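Local coordinates for aminopeptidase YwaD (Bacillus subtilis, PDB 6HC6), which uses two zinc ions per subunit to hydrolyse peptides, releasing a range of amino acids from their N-termini, at residues Gln90-Pro95 with Gln225-Ile230. Numbering follows the deposited sequence.
Sequences QRFNIP and QTSQNI
Gln-90 and Asn-229 lie side by side and point the same way, a worked example of how neighbouring amides on one face of a sheet can pair. CG of Gln-90 is anti to its backbone N (chi1 174°) and the extended chain carries the amide out beside Asn-229, whose ND2 donates a hydrogen bond to Gln-90 OE1 at 3.0 Å. The donor sits in the carbonyl plane on a lone pair, although the two amide planes are 68° apart. The same ND2 also reaches Gly-300 O, and OD1 accepts from Gly-292 N, so three hydrogen bonds fix the rotation of the buried amide. Backbone bonds knit an antiparallel ladder, strand 86-93 being the edge strand of the mixed sheet in the M28 zinc-peptidase fold; the PA domain is inserted between the two strands. Phe-92 crosses Asn-229 at about a right angle, Phe-92 CE1 lying 3.4 Å from Asn-229 OD1, while Ser-227 CB packs against Phe-92 CZ at 3.5 Å. An alanine in place of Asn-229 would probably leave Gln-90 OE1 and Gly-300 O without this donor and open a gap beside the Phe-92 ring. On the other face a water bridges Arg-91 NH1 to Gln-228 OE1, which Lys-70 also grips.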
loop_
_atom_site.group_PDB
_atom_site.type_symbol
_atom_site.label_atom_id
_atom_site.label_comp_id
_atom_site.label_asym_id
_atom_site.label_seq_id
_atom_site.Cartn_x
_atom_site.Cartn_y
_atom_site.Cartn_z
ATOM N N GLN A 90 -15.769 4.177 -7.907
ATOM C CA GLN A 90 -16.404 3.336 -6.903
ATOM C C GLN A 90 -15.980 3.834 -5.525
ATOM O O GLN A 90 -14.816 3.701 -5.149
ATOM C CB GLN A 90 -16.012 1.874 -7.107
ATOM C CG GLN A 90 -16.506 0.935 -6.028
ATOM C CD GLN A 90 -16.071 -0.498 -6.279
ATOM O OE1 GLN A 90 -14.887 -0.819 -6.205
ATOM N NE2 GLN A 90 -17.034 -1.365 -6.588
ATOM N N ARG A 91 -16.928 4.376 -4.763
ATOM C CA ARG A 91 -16.616 4.934 -3.450
ATOM C C ARG A 91 -16.865 3.922 -2.333
ATOM O O ARG A 91 -17.721 3.044 -2.443
ATOM C CB ARG A 91 -17.445 6.198 -3.209
ATOM C CG ARG A 91 -17.287 7.218 -4.319
ATOM C CD ARG A 91 -17.903 8.569 -3.963
ATOM N NE ARG A 91 -17.764 9.513 -5.069
ATOM C CZ ARG A 91 -16.673 10.236 -5.311
ATOM N NH1 ARG A 91 -15.617 10.146 -4.512
ATOM N NH2 ARG A 91 -16.643 11.058 -6.351
ATOM N N PHE A 92 -16.092 4.038 -1.252
ATOM C CA PHE A 92 -16.273 3.139 -0.119
ATOM C C PHE A 92 -15.806 3.822 1.156
ATOM O O PHE A 92 -14.906 4.660 1.129
ATOM C CB PHE A 92 -15.517 1.819 -0.313
ATOM C CG PHE A 92 -14.056 1.989 -0.604
ATOM C CD1 PHE A 92 -13.607 2.188 -1.910
ATOM C CD2 PHE A 92 -13.120 1.915 0.421
ATOM C CE1 PHE A 92 -12.244 2.339 -2.184
ATOM C CE2 PHE A 92 -11.749 2.063 0.157
ATOM C CZ PHE A 92 -11.314 2.285 -1.139
ATOM N N ASN A 93 -16.431 3.455 2.274
ATOM C CA ASN A 93 -16.059 4.019 3.563
ATOM C C ASN A 93 -14.756 3.406 4.067
ATOM O O ASN A 93 -14.450 2.236 3.817
ATOM C CB ASN A 93 -17.157 3.789 4.602
ATOM C CG ASN A 93 -18.473 4.438 4.222
ATOM O OD1 ASN A 93 -18.518 5.365 3.417
ATOM N ND2 ASN A 93 -19.556 3.961 4.823
ATOM N N ILE A 94 -13.976 4.212 4.777
ATOM C CA ILE A 94 -12.750 3.715 5.399
ATOM C C ILE A 94 -12.734 4.172 6.854
ATOM O O ILE A 94 -13.566 5.010 7.238
ATOM C CB ILE A 94 -11.493 4.194 4.651
ATOM C CG1 ILE A 94 -11.341 5.709 4.762
ATOM C CG2 ILE A 94 -11.477 3.706 3.199
ATOM C CD1 ILE A 94 -10.072 6.230 4.126
ATOM N N PRO A 95 -11.834 3.659 7.698
ATOM C CA PRO A 95 -11.863 4.032 9.120
ATOM C C PRO A 95 -11.591 5.511 9.362
ATOM O O PRO A 95 -11.048 6.229 8.520
ATOM C CB PRO A 95 -10.754 3.173 9.734
ATOM C CG PRO A 95 -10.644 2.008 8.829
ATOM C CD PRO A 95 -10.879 2.558 7.457
ATOM N N GLN A 225 -14.786 9.285 6.786
ATOM C CA GLN A 225 -13.718 9.120 5.809
ATOM C C GLN A 225 -14.133 8.155 4.714
ATOM O O GLN A 225 -14.743 7.118 4.980
ATOM C CB GLN A 225 -12.450 8.592 6.481
ATOM C CG GLN A 225 -11.950 9.477 7.606
ATOM C CD GLN A 225 -11.467 10.824 7.114
ATOM O OE1 GLN A 225 -10.392 10.927 6.542
ATOM N NE2 GLN A 225 -12.250 11.869 7.365
ATOM N N THR A 226 -13.781 8.493 3.478
ATOM C CA THR A 226 -14.092 7.659 2.331
ATOM C C THR A 226 -12.911 7.665 1.376
ATOM O O THR A 226 -12.132 8.617 1.332
ATOM C CB THR A 226 -15.338 8.142 1.582
ATOM O OG1 THR A 226 -15.086 9.441 1.028
ATOM C CG2 THR A 226 -16.530 8.220 2.511
ATOM N N SER A 227 -12.794 6.594 0.608
ATOM C CA SER A 227 -11.819 6.547 -0.468
ATOM C C SER A 227 -12.536 6.097 -1.730
ATOM O O SER A 227 -13.767 6.015 -1.745
ATOM C CB SER A 227 -10.664 5.617 -0.121
ATOM O OG SER A 227 -9.658 5.661 -1.130
ATOM N N GLN A 228 -11.794 5.809 -2.796
ATOM C CA GLN A 228 -12.469 5.398 -4.012
ATOM C C GLN A 228 -11.501 4.637 -4.897
ATOM O O GLN A 228 -10.279 4.787 -4.798
ATOM C CB GLN A 228 -13.059 6.590 -4.774
ATOM C CG GLN A 228 -12.078 7.725 -5.028
ATOM C CD GLN A 228 -11.747 8.492 -3.764
ATOM O OE1 GLN A 228 -12.631 8.827 -2.974
ATOM N NE2 GLN A 228 -10.458 8.733 -3.539
ATOM N N ASN A 229 -12.078 3.806 -5.754
ATOM C CA ASN A 229 -11.353 3.115 -6.805
ATOM C C ASN A 229 -11.771 3.728 -8.131
ATOM O O ASN A 229 -12.904 4.200 -8.280
ATOM C CB ASN A 229 -11.671 1.613 -6.817
ATOM C CG ASN A 229 -11.376 0.942 -5.494
ATOM O OD1 ASN A 229 -10.371 1.238 -4.856
ATOM N ND2 ASN A 229 -12.246 0.034 -5.076
ATOM N N ILE A 230 -10.851 3.740 -9.082
ATOM C CA ILE A 230 -11.128 4.253 -10.422
ATOM C C ILE A 230 -10.975 3.093 -11.386
ATOM O O ILE A 230 -9.885 2.520 -11.506
ATOM C CB ILE A 230 -10.204 5.420 -10.794
ATOM C CG1 ILE A 230 -10.307 6.525 -9.740
ATOM C CG2 ILE A 230 -10.591 5.986 -12.163
ATOM C CD1 ILE A 230 -9.233 6.472 -8.715
HETATM O O HOH W 1 -15.365 8.624 -1.968
HETATM O O HOH W 2 -14.508 7.203 8.911
#